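Local coordinates for DUF952 domain-containing protein (PDB 2O0Q) that is of unknown function and belongs to the DUF952 family, a member of the ADP-ribosyl clan, at residues V61-L66 against L70-S75. Residues are numbered along the deposited sequence; the frame is centred on the assembly and turned at random.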
ATOM      1  N   VAL A  61       4.329   0.869  -6.247  1.00 17.06           N
ATOM      2  CA  VAL A  61       3.954   1.965  -7.131  1.00 17.91           C
ATOM      3  C   VAL A  61       5.020   3.046  -7.307  1.00 19.27           C
ATOM      4  O   VAL A  61       5.621   3.504  -6.332  1.00 19.52           O
ATOM      5  CB  VAL A  61       2.662   2.638  -6.608  1.00 16.83           C
ATOM      6  CG1 VAL A  61       2.318   3.839  -7.459  1.00 16.84           C
ATOM      7  CG2 VAL A  61       1.515   1.632  -6.601  1.00 16.71           C
ATOM      8  N   GLU A  62       5.245   3.455  -8.553  1.00 19.70           N
ATOM      9  CA  GLU A  62       6.214   4.509  -8.830  1.00 22.10           C
ATOM     10  C   GLU A  62       5.530   5.813  -8.428  1.00 21.40           C
ATOM     11  O   GLU A  62       4.492   6.164  -8.981  1.00 21.55           O
ATOM     12  CB  GLU A  62       6.569   4.541 -10.316  1.00 24.35           C
ATOM     13  CG  GLU A  62       7.958   5.075 -10.576  1.00 30.95           C
ATOM     14  CD  GLU A  62       9.031   4.129 -10.071  1.00 32.89           C
ATOM     15  OE1 GLU A  62      10.129   4.604  -9.708  1.00 34.70           O
ATOM     16  OE2 GLU A  62       8.777   2.906 -10.049  1.00 34.28           O
ATOM     17  N   ALA A  63       6.115   6.528  -7.473  1.00 21.93           N
ATOM     18  CA  ALA A  63       5.526   7.768  -6.975  1.00 23.14           C
ATOM     19  C   ALA A  63       5.552   8.974  -7.914  1.00 24.30           C
ATOM     20  O   ALA A  63       4.544   9.659  -8.069  1.00 23.52           O
ATOM     21  CB  ALA A  63       6.173   8.143  -5.646  1.00 22.53           C
ATOM     22  N   GLU A  64       6.700   9.235  -8.528  1.00 25.50           N
ATOM     23  CA  GLU A  64       6.851  10.385  -9.418  1.00 27.63           C
ATOM     24  C   GLU A  64       5.757  10.549 -10.476  1.00 27.99           C
ATOM     25  O   GLU A  64       5.169  11.624 -10.603  1.00 28.39           O
ATOM     26  CB  GLU A  64       8.224  10.347 -10.082  1.00 28.71           C
ATOM     27  N   PRO A  65       5.467   9.496 -11.253  1.00 28.22           N
ATOM     28  CA  PRO A  65       4.425   9.636 -12.274  1.00 28.57           C
ATOM     29  C   PRO A  65       2.997   9.821 -11.759  1.00 28.35           C
ATOM     30  O   PRO A  65       2.078  10.048 -12.547  1.00 29.03           O
ATOM     31  CB  PRO A  65       4.589   8.368 -13.111  1.00 28.46           C
ATOM     32  CG  PRO A  65       5.109   7.379 -12.126  1.00 30.49           C
ATOM     33  CD  PRO A  65       6.125   8.181 -11.354  1.00 28.40           C
ATOM     34  N   LEU A  66       2.804   9.741 -10.444  1.00 27.30           N
ATOM     35  CA  LEU A  66       1.465   9.903  -9.886  1.00 25.95           C
ATOM     36  C   LEU A  66       0.930  11.318 -10.028  1.00 26.07           C
ATOM     37  O   LEU A  66      -0.277  11.518 -10.155  1.00 27.21           O
ATOM     38  CB  LEU A  66       1.439   9.479  -8.416  1.00 24.15           C
ATOM     39  CG  LEU A  66       1.479   7.963  -8.223  1.00 23.44           C
ATOM     40  CD1 LEU A  66       1.396   7.620  -6.741  1.00 22.20           C
ATOM     41  CD2 LEU A  66       0.317   7.337  -8.981  1.00 22.71           C
ATOM     42  N   LEU A  70      -0.554  13.189  -5.320  1.00 19.15           N
ATOM     43  CA  LEU A  70       0.218  12.441  -4.335  1.00 18.13           C
ATOM     44  C   LEU A  70       0.824  13.481  -3.408  1.00 18.69           C
ATOM     45  O   LEU A  70       1.622  14.318  -3.835  1.00 18.92           O
ATOM     46  CB  LEU A  70       1.348  11.645  -4.995  1.00 19.42           C
ATOM     47  CG  LEU A  70       2.007  10.515  -4.186  1.00 20.10           C
ATOM     48  CD1 LEU A  70       3.468  10.409  -4.609  1.00 20.16           C
ATOM     49  CD2 LEU A  70       1.920  10.761  -2.694  1.00 21.26           C
ATOM     50  N   LYS A  71       0.441  13.434  -2.138  1.00 16.40           N
ATOM     51  CA  LYS A  71       0.963  14.383  -1.171  1.00 16.81           C
ATOM     52  C   LYS A  71       1.775  13.634  -0.126  1.00 15.42           C
ATOM     53  O   LYS A  71       1.359  12.574   0.351  1.00 15.49           O
ATOM     54  CB  LYS A  71      -0.182  15.128  -0.474  1.00 20.10           C
ATOM     55  CG  LYS A  71      -1.137  15.859  -1.405  1.00 23.68           C
ATOM     56  CD  LYS A  71      -2.244  16.536  -0.608  1.00 29.73           C
ATOM     57  CE  LYS A  71      -3.261  17.219  -1.515  1.00 32.25           C
ATOM     58  NZ  LYS A  71      -4.410  17.780  -0.740  1.00 34.40           N
ATOM     59  N   TRP A  72       2.940  14.175   0.208  1.00 13.60           N
ATOM     60  CA  TRP A  72       3.796  13.573   1.227  1.00 12.47           C
ATOM     61  C   TRP A  72       3.535  14.372   2.485  1.00 13.56           C
ATOM     62  O   TRP A  72       3.903  15.541   2.571  1.00 14.03           O
ATOM     63  CB  TRP A  72       5.266  13.670   0.831  1.00 12.77           C
ATOM     64  CG  TRP A  72       5.607  12.771  -0.312  1.00 14.52           C
ATOM     65  CD1 TRP A  72       5.435  13.028  -1.645  1.00 14.89           C
ATOM     66  CD2 TRP A  72       6.144  11.449  -0.224  1.00 15.25           C
ATOM     67  NE1 TRP A  72       5.835  11.946  -2.392  1.00 16.09           N
ATOM     68  CE2 TRP A  72       6.276  10.963  -1.543  1.00 16.82           C
ATOM     69  CE3 TRP A  72       6.527  10.627   0.842  1.00 17.94           C
ATOM     70  CZ2 TRP A  72       6.776   9.687  -1.824  1.00 17.78           C
ATOM     71  CZ3 TRP A  72       7.022   9.361   0.563  1.00 17.03           C
ATOM     72  CH2 TRP A  72       7.143   8.903  -0.760  1.00 17.38           C
ATOM     73  N   GLU A  73       2.888  13.740   3.458  1.00 13.44           N
ATOM     74  CA  GLU A  73       2.538  14.428   4.693  1.00 13.89           C
ATOM     75  C   GLU A  73       3.217  13.871   5.936  1.00 14.05           C
ATOM     76  O   GLU A  73       3.234  12.658   6.158  1.00 14.78           O
ATOM     77  CB  GLU A  73       1.019  14.390   4.864  1.00 14.14           C
ATOM     78  CG  GLU A  73       0.277  14.970   3.672  1.00 16.40           C
ATOM     79  CD  GLU A  73      -1.225  15.016   3.874  1.00 18.21           C
ATOM     80  OE1 GLU A  73      -1.901  14.008   3.591  1.00 18.40           O
ATOM     81  OE2 GLU A  73      -1.728  16.064   4.329  1.00 18.11           O
ATOM     82  N   ALA A  74       3.774  14.774   6.740  1.00 14.86           N
ATOM     83  CA  ALA A  74       4.451  14.414   7.987  1.00 14.32           C
ATOM     84  C   ALA A  74       3.460  13.717   8.913  1.00 15.20           C
ATOM     85  O   ALA A  74       2.475  14.317   9.361  1.00 15.01           O
ATOM     86  CB  ALA A  74       4.999  15.665   8.658  1.00 13.78           C
ATOM     87  N   SER A  75       3.722  12.450   9.208  1.00 14.42           N
ATOM     88  CA  SER A  75       2.819  11.679  10.050  1.00 14.74           C
ATOM     89  C   SER A  75       3.542  10.879  11.136  1.00 14.78           C
ATOM     90  O   SER A  75       4.214  11.446  11.997  1.00 13.80           O
ATOM     91  CB  SER A  75       1.984  10.748   9.151  1.00 14.57           C
ATOM     92  OG  SER A  75       1.026  10.010   9.885  1.00 14.51           O
TER
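Ala63 and Leu66, on the turn that follows strand 56-62, meet the start of strand 70-74, the two backbones coming nearest at the CA atoms of Leu66 and Leu70, 6.2 Å apart. Residues 64-66 form a short 3-10 segment, closed by a 2.9 Å bond from Leu66 N to Ala63 O, and this turn directs the CB atoms of Ala63 and Leu66 alike at the second segment. Leu70 buries the largest area here and touches both. Its CD1 lies 3.7 Å from Ala63 CB, while its CG sits 3.9 Å from CD1 of Leu66. CG of Leu66 is anti to its carbonyl carbon and beside the backbone N (chi1 -75°), and the side chain passes Leu70 at a slant, with Leu66 CB 4.1 Å from Leu70 CB.

In the six-stranded antiparallel sheet these strands are not neighbours: 70-74 is an outermost strand, paired with 80-84, and 34-38 and 3-9 intervene before 56-62. The contact joins the turn after strand 56-62 to the start of edge strand 70-74 by apolar packing, with no hydrogen bond between the segments.

Trp72 adds a thinner contact from the side. CZ2, on the benzene part of the indole, approaches Ala63 CB at 4.2 Å, with the methyl group near the ring plane at its edge. One indole face is met by Leu70 CD2, 4.1 Å above the plane and displaced toward the rim, while Leu70 CD1 reaches both Ala63 CB and the indole. Ile4 of strand 3-9 touches both Leu66 and Trp72, and Pro82 of strand 80-84 packs on Leu70 and Trp72.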